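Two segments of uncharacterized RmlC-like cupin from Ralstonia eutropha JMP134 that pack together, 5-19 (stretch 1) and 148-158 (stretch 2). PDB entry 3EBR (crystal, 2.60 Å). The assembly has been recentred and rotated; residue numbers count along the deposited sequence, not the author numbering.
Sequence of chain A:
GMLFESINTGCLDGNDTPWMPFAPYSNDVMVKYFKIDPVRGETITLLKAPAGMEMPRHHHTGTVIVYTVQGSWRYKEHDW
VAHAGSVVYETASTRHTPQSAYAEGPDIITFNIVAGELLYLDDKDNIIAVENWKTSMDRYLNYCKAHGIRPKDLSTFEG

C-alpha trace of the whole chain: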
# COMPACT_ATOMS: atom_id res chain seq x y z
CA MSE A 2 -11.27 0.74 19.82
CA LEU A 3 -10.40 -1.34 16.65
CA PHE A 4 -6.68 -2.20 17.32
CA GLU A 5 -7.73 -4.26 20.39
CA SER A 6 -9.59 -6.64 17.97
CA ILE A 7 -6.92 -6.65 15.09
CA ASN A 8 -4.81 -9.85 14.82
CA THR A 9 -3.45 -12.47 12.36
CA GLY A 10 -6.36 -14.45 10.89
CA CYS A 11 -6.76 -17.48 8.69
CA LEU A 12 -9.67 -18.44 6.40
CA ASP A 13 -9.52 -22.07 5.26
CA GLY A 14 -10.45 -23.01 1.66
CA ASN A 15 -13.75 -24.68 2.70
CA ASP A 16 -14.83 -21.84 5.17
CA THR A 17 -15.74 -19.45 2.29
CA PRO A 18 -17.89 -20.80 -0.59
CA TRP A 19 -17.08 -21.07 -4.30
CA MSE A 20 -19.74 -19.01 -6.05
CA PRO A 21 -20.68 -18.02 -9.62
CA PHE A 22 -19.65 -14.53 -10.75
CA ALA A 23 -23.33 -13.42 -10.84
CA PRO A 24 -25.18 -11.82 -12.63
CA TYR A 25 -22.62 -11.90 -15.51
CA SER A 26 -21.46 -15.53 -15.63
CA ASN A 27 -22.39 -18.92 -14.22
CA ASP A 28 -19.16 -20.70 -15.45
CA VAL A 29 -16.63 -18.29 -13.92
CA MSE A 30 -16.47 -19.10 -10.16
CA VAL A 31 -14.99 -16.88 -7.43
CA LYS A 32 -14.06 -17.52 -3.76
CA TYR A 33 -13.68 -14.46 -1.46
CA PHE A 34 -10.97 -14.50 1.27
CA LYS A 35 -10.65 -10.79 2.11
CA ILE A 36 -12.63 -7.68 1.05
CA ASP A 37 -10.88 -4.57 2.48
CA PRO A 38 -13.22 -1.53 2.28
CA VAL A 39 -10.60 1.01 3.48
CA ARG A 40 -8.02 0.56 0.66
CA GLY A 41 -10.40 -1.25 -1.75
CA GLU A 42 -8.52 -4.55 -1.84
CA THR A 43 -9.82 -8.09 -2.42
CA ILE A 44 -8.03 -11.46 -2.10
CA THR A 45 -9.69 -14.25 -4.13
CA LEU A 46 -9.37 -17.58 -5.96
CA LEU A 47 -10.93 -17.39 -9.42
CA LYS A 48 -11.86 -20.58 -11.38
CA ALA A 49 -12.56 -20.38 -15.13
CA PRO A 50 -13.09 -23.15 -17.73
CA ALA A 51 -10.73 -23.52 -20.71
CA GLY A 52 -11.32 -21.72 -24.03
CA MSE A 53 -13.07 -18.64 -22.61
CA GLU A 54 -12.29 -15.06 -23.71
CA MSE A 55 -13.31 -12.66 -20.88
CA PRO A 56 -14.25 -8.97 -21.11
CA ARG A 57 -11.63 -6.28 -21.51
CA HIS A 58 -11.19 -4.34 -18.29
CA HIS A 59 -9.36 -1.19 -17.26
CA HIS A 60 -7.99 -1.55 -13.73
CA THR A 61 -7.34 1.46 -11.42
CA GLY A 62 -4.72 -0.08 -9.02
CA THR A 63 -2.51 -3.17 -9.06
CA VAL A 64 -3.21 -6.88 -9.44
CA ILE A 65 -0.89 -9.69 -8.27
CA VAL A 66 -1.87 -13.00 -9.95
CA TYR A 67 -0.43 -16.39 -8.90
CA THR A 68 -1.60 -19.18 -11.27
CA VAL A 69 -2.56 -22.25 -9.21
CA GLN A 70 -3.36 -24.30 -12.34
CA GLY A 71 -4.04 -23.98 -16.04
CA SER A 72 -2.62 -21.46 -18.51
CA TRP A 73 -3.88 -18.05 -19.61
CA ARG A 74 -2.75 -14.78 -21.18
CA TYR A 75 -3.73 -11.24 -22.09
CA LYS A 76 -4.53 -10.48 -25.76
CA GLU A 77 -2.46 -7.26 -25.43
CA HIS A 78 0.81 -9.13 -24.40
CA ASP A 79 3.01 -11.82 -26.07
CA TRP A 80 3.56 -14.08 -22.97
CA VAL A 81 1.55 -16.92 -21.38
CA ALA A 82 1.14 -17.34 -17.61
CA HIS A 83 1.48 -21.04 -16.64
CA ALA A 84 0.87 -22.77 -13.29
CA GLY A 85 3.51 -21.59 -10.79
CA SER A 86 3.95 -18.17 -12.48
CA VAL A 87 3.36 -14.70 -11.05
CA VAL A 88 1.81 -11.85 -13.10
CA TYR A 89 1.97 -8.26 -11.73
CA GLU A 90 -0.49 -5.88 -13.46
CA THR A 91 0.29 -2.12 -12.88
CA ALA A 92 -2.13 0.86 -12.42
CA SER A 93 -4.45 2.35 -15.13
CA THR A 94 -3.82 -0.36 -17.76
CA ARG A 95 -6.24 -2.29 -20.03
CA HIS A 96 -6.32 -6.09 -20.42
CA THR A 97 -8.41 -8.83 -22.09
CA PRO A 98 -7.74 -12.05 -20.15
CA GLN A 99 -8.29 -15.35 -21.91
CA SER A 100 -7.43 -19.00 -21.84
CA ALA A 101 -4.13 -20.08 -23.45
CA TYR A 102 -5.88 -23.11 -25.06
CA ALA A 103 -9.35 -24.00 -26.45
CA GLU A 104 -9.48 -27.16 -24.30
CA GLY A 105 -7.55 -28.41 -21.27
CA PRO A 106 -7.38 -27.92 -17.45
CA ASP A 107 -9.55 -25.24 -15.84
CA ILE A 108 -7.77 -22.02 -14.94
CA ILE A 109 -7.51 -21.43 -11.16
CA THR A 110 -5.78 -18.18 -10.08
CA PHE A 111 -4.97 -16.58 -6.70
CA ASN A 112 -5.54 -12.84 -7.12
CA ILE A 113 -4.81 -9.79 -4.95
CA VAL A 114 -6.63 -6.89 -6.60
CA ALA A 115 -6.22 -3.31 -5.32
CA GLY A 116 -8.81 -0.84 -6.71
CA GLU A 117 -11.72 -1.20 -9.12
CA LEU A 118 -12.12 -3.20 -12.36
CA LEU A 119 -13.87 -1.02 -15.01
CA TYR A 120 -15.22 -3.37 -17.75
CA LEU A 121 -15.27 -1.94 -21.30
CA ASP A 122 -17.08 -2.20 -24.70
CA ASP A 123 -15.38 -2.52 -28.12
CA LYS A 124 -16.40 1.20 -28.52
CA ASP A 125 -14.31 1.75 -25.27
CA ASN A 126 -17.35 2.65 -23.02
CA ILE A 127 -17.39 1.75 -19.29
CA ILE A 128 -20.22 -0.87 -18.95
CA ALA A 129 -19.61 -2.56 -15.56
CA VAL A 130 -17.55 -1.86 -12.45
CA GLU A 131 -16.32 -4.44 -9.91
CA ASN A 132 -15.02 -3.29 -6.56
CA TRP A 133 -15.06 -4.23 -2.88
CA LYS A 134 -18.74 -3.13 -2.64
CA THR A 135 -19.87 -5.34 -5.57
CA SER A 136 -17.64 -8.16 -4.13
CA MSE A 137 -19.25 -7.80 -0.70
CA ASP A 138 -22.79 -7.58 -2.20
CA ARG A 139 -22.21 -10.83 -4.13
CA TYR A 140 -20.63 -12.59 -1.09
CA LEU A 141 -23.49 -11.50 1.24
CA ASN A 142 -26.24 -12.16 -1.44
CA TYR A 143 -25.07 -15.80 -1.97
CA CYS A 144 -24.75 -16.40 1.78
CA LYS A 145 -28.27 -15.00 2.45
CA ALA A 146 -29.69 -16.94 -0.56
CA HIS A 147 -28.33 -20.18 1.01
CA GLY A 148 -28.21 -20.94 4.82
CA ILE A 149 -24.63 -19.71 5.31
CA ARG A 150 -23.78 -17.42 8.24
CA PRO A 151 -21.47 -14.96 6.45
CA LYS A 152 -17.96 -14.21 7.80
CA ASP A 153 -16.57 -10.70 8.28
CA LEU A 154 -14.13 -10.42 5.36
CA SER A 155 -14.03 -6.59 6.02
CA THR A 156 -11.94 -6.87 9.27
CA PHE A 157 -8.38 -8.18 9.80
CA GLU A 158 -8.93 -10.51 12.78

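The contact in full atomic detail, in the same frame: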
# COMPACT_ATOMS: atom_id res chain seq x y z
N GLU A 5 -7.54 -3.24 19.36
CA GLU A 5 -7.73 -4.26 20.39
C GLU A 5 -8.24 -5.58 19.77
O GLU A 5 -7.88 -6.66 20.24
CB GLU A 5 -8.66 -3.75 21.51
CG GLU A 5 -8.06 -2.55 22.31
CD GLU A 5 -9.01 -1.94 23.35
OE1 GLU A 5 -10.23 -2.22 23.32
OE2 GLU A 5 -8.53 -1.15 24.19
N SER A 6 -9.06 -5.48 18.71
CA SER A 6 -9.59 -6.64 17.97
C SER A 6 -8.70 -7.11 16.79
O SER A 6 -8.86 -8.26 16.37
CB SER A 6 -11.00 -6.33 17.46
N ILE A 7 -7.81 -6.26 16.24
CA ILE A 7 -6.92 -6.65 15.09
C ILE A 7 -5.84 -7.69 15.43
O ILE A 7 -5.08 -7.51 16.39
CB ILE A 7 -6.24 -5.44 14.37
CG1 ILE A 7 -7.14 -4.81 13.30
CG2 ILE A 7 -5.01 -5.88 13.58
CD1 ILE A 7 -8.50 -4.37 13.74
N ASN A 8 -5.78 -8.77 14.64
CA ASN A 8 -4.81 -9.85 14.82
C ASN A 8 -4.68 -10.70 13.53
O ASN A 8 -5.46 -10.51 12.58
CB ASN A 8 -5.25 -10.72 16.03
CG ASN A 8 -4.13 -11.55 16.64
OD1 ASN A 8 -2.96 -11.50 16.22
ND2 ASN A 8 -4.48 -12.31 17.67
N THR A 9 -3.67 -11.57 13.48
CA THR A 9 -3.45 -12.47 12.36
C THR A 9 -4.56 -13.52 12.30
O THR A 9 -4.77 -14.26 13.27
CB THR A 9 -2.10 -13.16 12.48
OG1 THR A 9 -1.10 -12.14 12.47
CG2 THR A 9 -1.85 -14.14 11.33
N GLY A 10 -5.26 -13.53 11.16
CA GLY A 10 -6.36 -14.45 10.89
C GLY A 10 -6.00 -15.45 9.81
O GLY A 10 -4.96 -15.36 9.15
N CYS A 11 -6.90 -16.41 9.65
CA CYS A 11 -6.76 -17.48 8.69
C CYS A 11 -8.14 -17.97 8.27
O CYS A 11 -8.93 -18.30 9.14
CB CYS A 11 -6.01 -18.64 9.31
SG CYS A 11 -5.90 -20.08 8.25
N LEU A 12 -8.40 -17.98 6.97
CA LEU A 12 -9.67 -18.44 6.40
C LEU A 12 -9.32 -19.64 5.55
O LEU A 12 -8.59 -19.51 4.55
CB LEU A 12 -10.34 -17.33 5.60
CG LEU A 12 -11.73 -17.58 5.00
CD1 LEU A 12 -12.75 -18.04 6.04
CD2 LEU A 12 -12.20 -16.31 4.32
N ASP A 13 -9.81 -20.82 5.95
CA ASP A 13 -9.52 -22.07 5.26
C ASP A 13 -10.32 -22.11 3.95
O ASP A 13 -11.35 -21.45 3.83
CB ASP A 13 -9.84 -23.28 6.15
CG ASP A 13 -9.03 -24.51 5.78
OD1 ASP A 13 -7.79 -24.47 5.97
OD2 ASP A 13 -9.63 -25.53 5.39
N GLY A 14 -9.81 -22.87 2.98
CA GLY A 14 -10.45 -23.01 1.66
C GLY A 14 -11.93 -23.38 1.65
O GLY A 14 -12.69 -22.83 0.86
N ASN A 15 -12.34 -24.25 2.58
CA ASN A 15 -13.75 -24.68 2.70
C ASN A 15 -14.54 -23.96 3.85
O ASN A 15 -15.48 -24.53 4.40
CB ASN A 15 -13.89 -26.25 2.65
CG ASN A 15 -12.90 -26.98 3.53
OD1 ASN A 15 -12.31 -26.41 4.43
ND2 ASN A 15 -12.70 -28.26 3.24
N ASP A 16 -14.13 -22.72 4.20
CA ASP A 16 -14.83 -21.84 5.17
C ASP A 16 -15.36 -20.55 4.48
O ASP A 16 -15.83 -19.61 5.14
CB ASP A 16 -13.94 -21.49 6.37
CG ASP A 16 -13.66 -22.68 7.28
OD1 ASP A 16 -14.38 -23.71 7.24
OD2 ASP A 16 -12.72 -22.56 8.09
N THR A 17 -15.28 -20.52 3.14
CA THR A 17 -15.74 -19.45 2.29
C THR A 17 -16.20 -20.20 1.02
O THR A 17 -15.41 -20.98 0.46
CB THR A 17 -14.68 -18.37 2.06
OG1 THR A 17 -15.19 -17.42 1.11
CG2 THR A 17 -13.38 -18.96 1.53
N PRO A 18 -17.46 -20.01 0.57
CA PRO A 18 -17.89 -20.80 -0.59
C PRO A 18 -17.44 -20.34 -1.98
O PRO A 18 -17.18 -19.15 -2.20
CB PRO A 18 -19.42 -20.67 -0.52
CG PRO A 18 -19.67 -19.37 0.07
CD PRO A 18 -18.54 -19.12 1.04
N TRP A 19 -17.34 -21.32 -2.90
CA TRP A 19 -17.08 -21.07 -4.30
C TRP A 19 -18.43 -20.59 -4.75
O TRP A 19 -19.44 -21.17 -4.35
CB TRP A 19 -16.71 -22.30 -5.13
CG TRP A 19 -15.30 -22.70 -5.12
CD1 TRP A 19 -14.74 -23.75 -4.46
CD2 TRP A 19 -14.24 -22.07 -5.85
NE1 TRP A 19 -13.39 -23.82 -4.74
CE2 TRP A 19 -13.06 -22.80 -5.59
CE3 TRP A 19 -14.18 -20.96 -6.71
CZ2 TRP A 19 -11.81 -22.44 -6.14
CZ3 TRP A 19 -12.95 -20.60 -7.26
CH2 TRP A 19 -11.78 -21.34 -6.97
N GLY A 148 -28.12 -21.02 3.33
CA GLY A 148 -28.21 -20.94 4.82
C GLY A 148 -26.84 -20.79 5.45
O GLY A 148 -26.58 -21.42 6.49
N ILE A 149 -26.00 -19.93 4.87
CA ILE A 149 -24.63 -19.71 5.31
C ILE A 149 -24.50 -18.43 6.14
O ILE A 149 -24.86 -17.35 5.67
CB ILE A 149 -23.66 -19.60 4.09
CG1 ILE A 149 -23.83 -20.79 3.13
CG2 ILE A 149 -22.21 -19.50 4.57
CD1 ILE A 149 -22.88 -20.77 1.94
N ARG A 150 -24.01 -18.57 7.38
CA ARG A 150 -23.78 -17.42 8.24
C ARG A 150 -22.54 -16.79 7.60
O ARG A 150 -21.52 -17.48 7.50
CB ARG A 150 -23.53 -17.82 9.70
CG ARG A 150 -23.30 -16.63 10.63
N PRO A 151 -22.64 -15.53 7.11
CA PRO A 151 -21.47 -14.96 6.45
C PRO A 151 -20.40 -14.50 7.43
O PRO A 151 -20.73 -14.05 8.54
CB PRO A 151 -22.05 -13.76 5.70
CG PRO A 151 -23.17 -13.32 6.53
CD PRO A 151 -23.75 -14.56 7.16
N LYS A 152 -19.13 -14.63 7.02
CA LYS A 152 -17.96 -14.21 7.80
C LYS A 152 -17.64 -12.76 7.49
O LYS A 152 -18.00 -12.26 6.42
CB LYS A 152 -16.74 -15.10 7.54
CG LYS A 152 -16.81 -16.40 8.28
CD LYS A 152 -15.62 -17.31 8.03
CE LYS A 152 -15.56 -18.40 9.09
NZ LYS A 152 -16.82 -19.20 9.20
N ASP A 153 -16.96 -12.10 8.42
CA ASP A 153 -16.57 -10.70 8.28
C ASP A 153 -15.23 -10.63 7.54
O ASP A 153 -14.16 -10.64 8.15
CB ASP A 153 -16.48 -10.00 9.65
CG ASP A 153 -16.33 -8.47 9.55
OD1 ASP A 153 -16.34 -7.88 8.44
OD2 ASP A 153 -16.24 -7.84 10.62
N LEU A 154 -15.32 -10.55 6.21
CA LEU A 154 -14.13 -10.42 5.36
C LEU A 154 -13.61 -8.95 5.37
O LEU A 154 -12.51 -8.69 4.88
CB LEU A 154 -14.43 -10.91 3.95
CG LEU A 154 -15.01 -12.32 3.80
CD1 LEU A 154 -15.18 -12.60 2.32
CD2 LEU A 154 -14.17 -13.40 4.45
N SER A 155 -14.40 -8.01 5.90
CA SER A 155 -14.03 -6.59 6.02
C SER A 155 -12.93 -6.36 7.05
O SER A 155 -12.05 -5.57 6.79
CB SER A 155 -15.26 -5.73 6.36
N THR A 156 -12.97 -7.03 8.21
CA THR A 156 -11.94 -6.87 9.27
C THR A 156 -10.75 -7.81 9.08
O THR A 156 -10.85 -8.83 8.37
CB THR A 156 -12.46 -7.13 10.72
OG1 THR A 156 -13.04 -8.44 10.80
CG2 THR A 156 -13.49 -6.13 11.10
N PHE A 157 -9.65 -7.45 9.76
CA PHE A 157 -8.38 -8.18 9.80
C PHE A 157 -8.29 -8.71 11.23
O PHE A 157 -7.73 -8.05 12.10
CB PHE A 157 -7.21 -7.26 9.45
CG PHE A 157 -7.28 -6.72 8.06
CD1 PHE A 157 -7.94 -5.52 7.80
CD2 PHE A 157 -6.70 -7.41 7.00
CE1 PHE A 157 -8.02 -5.02 6.51
CE2 PHE A 157 -6.78 -6.92 5.71
CZ PHE A 157 -7.44 -5.72 5.46
N GLU A 158 -8.86 -9.90 11.45
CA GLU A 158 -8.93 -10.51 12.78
C GLU A 158 -8.95 -12.03 12.75
O GLU A 158 -8.23 -12.68 13.51
CB GLU A 158 -10.18 -9.92 13.45
CG GLU A 158 -10.61 -10.47 14.80
CD GLU A 158 -11.76 -9.67 15.42
OE1 GLU A 158 -12.40 -8.85 14.72
OE2 GLU A 158 -12.04 -9.87 16.63

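Two mostly irregular segments, whose touching residues lie at least 131 positions apart in sequence, bury 503 Å² between them, with backbone pairing at one end and aliphatic packing along the rest. The polar anchor is a single hydrogen bond, Asn8 N to Phe157 O, at 3.3 Å and 156°. The same carbonyl also receives a CA-H...O contact, Ile7 CA to Phe157 O at 3.4 Å, and a second one returns from Glu158 CA to Asn8 O at 3.5 Å. Main-chain atoms do this work, and the side chains of Asn8 and Phe157 end away from the joint. Asn8, with chi1 t, leads its amide away from the partner and folds it onto its own chain, where OD1 accepts from Thr9 N at 2.8 Å. Phe157, with chi1 m, likewise carries its ring away, while its backbone stays at the joint.

Glu158 loses the most surface, 90 Å². Its CA-to-CB bond points away overall, yet the extended t,t chain runs alongside stretch 1, bringing CG to 3.2 Å from Ser6 O. Gly10 lies against the same residue, its CA 3.7 Å from Glu158 O; a CB there would sit tightly, 3.1 Å from Glu158 C, so the absence of a side chain suits the close approach.

Farther along, Leu12 points toward stretch 2 from a short strand, and its t,p rotamer divides its methyls between two neighbours. CD2 meets Leu154 CD2 at 3.5 Å, and CD1 meets Lys152 CD at 3.6 Å. Leu154 starts sideways, but its m,t conformation brings its end nearer. Lys152 serves through its methylene chain: m,t,t extends it past Leu12 to Asp16, with CD 3.7 Å from Asp16 O, before chi4 turns p. At the far end, Ile149, also m,t, reaches out so that CD1 rests 4.0 Å from CG of the compact Pro18 ring.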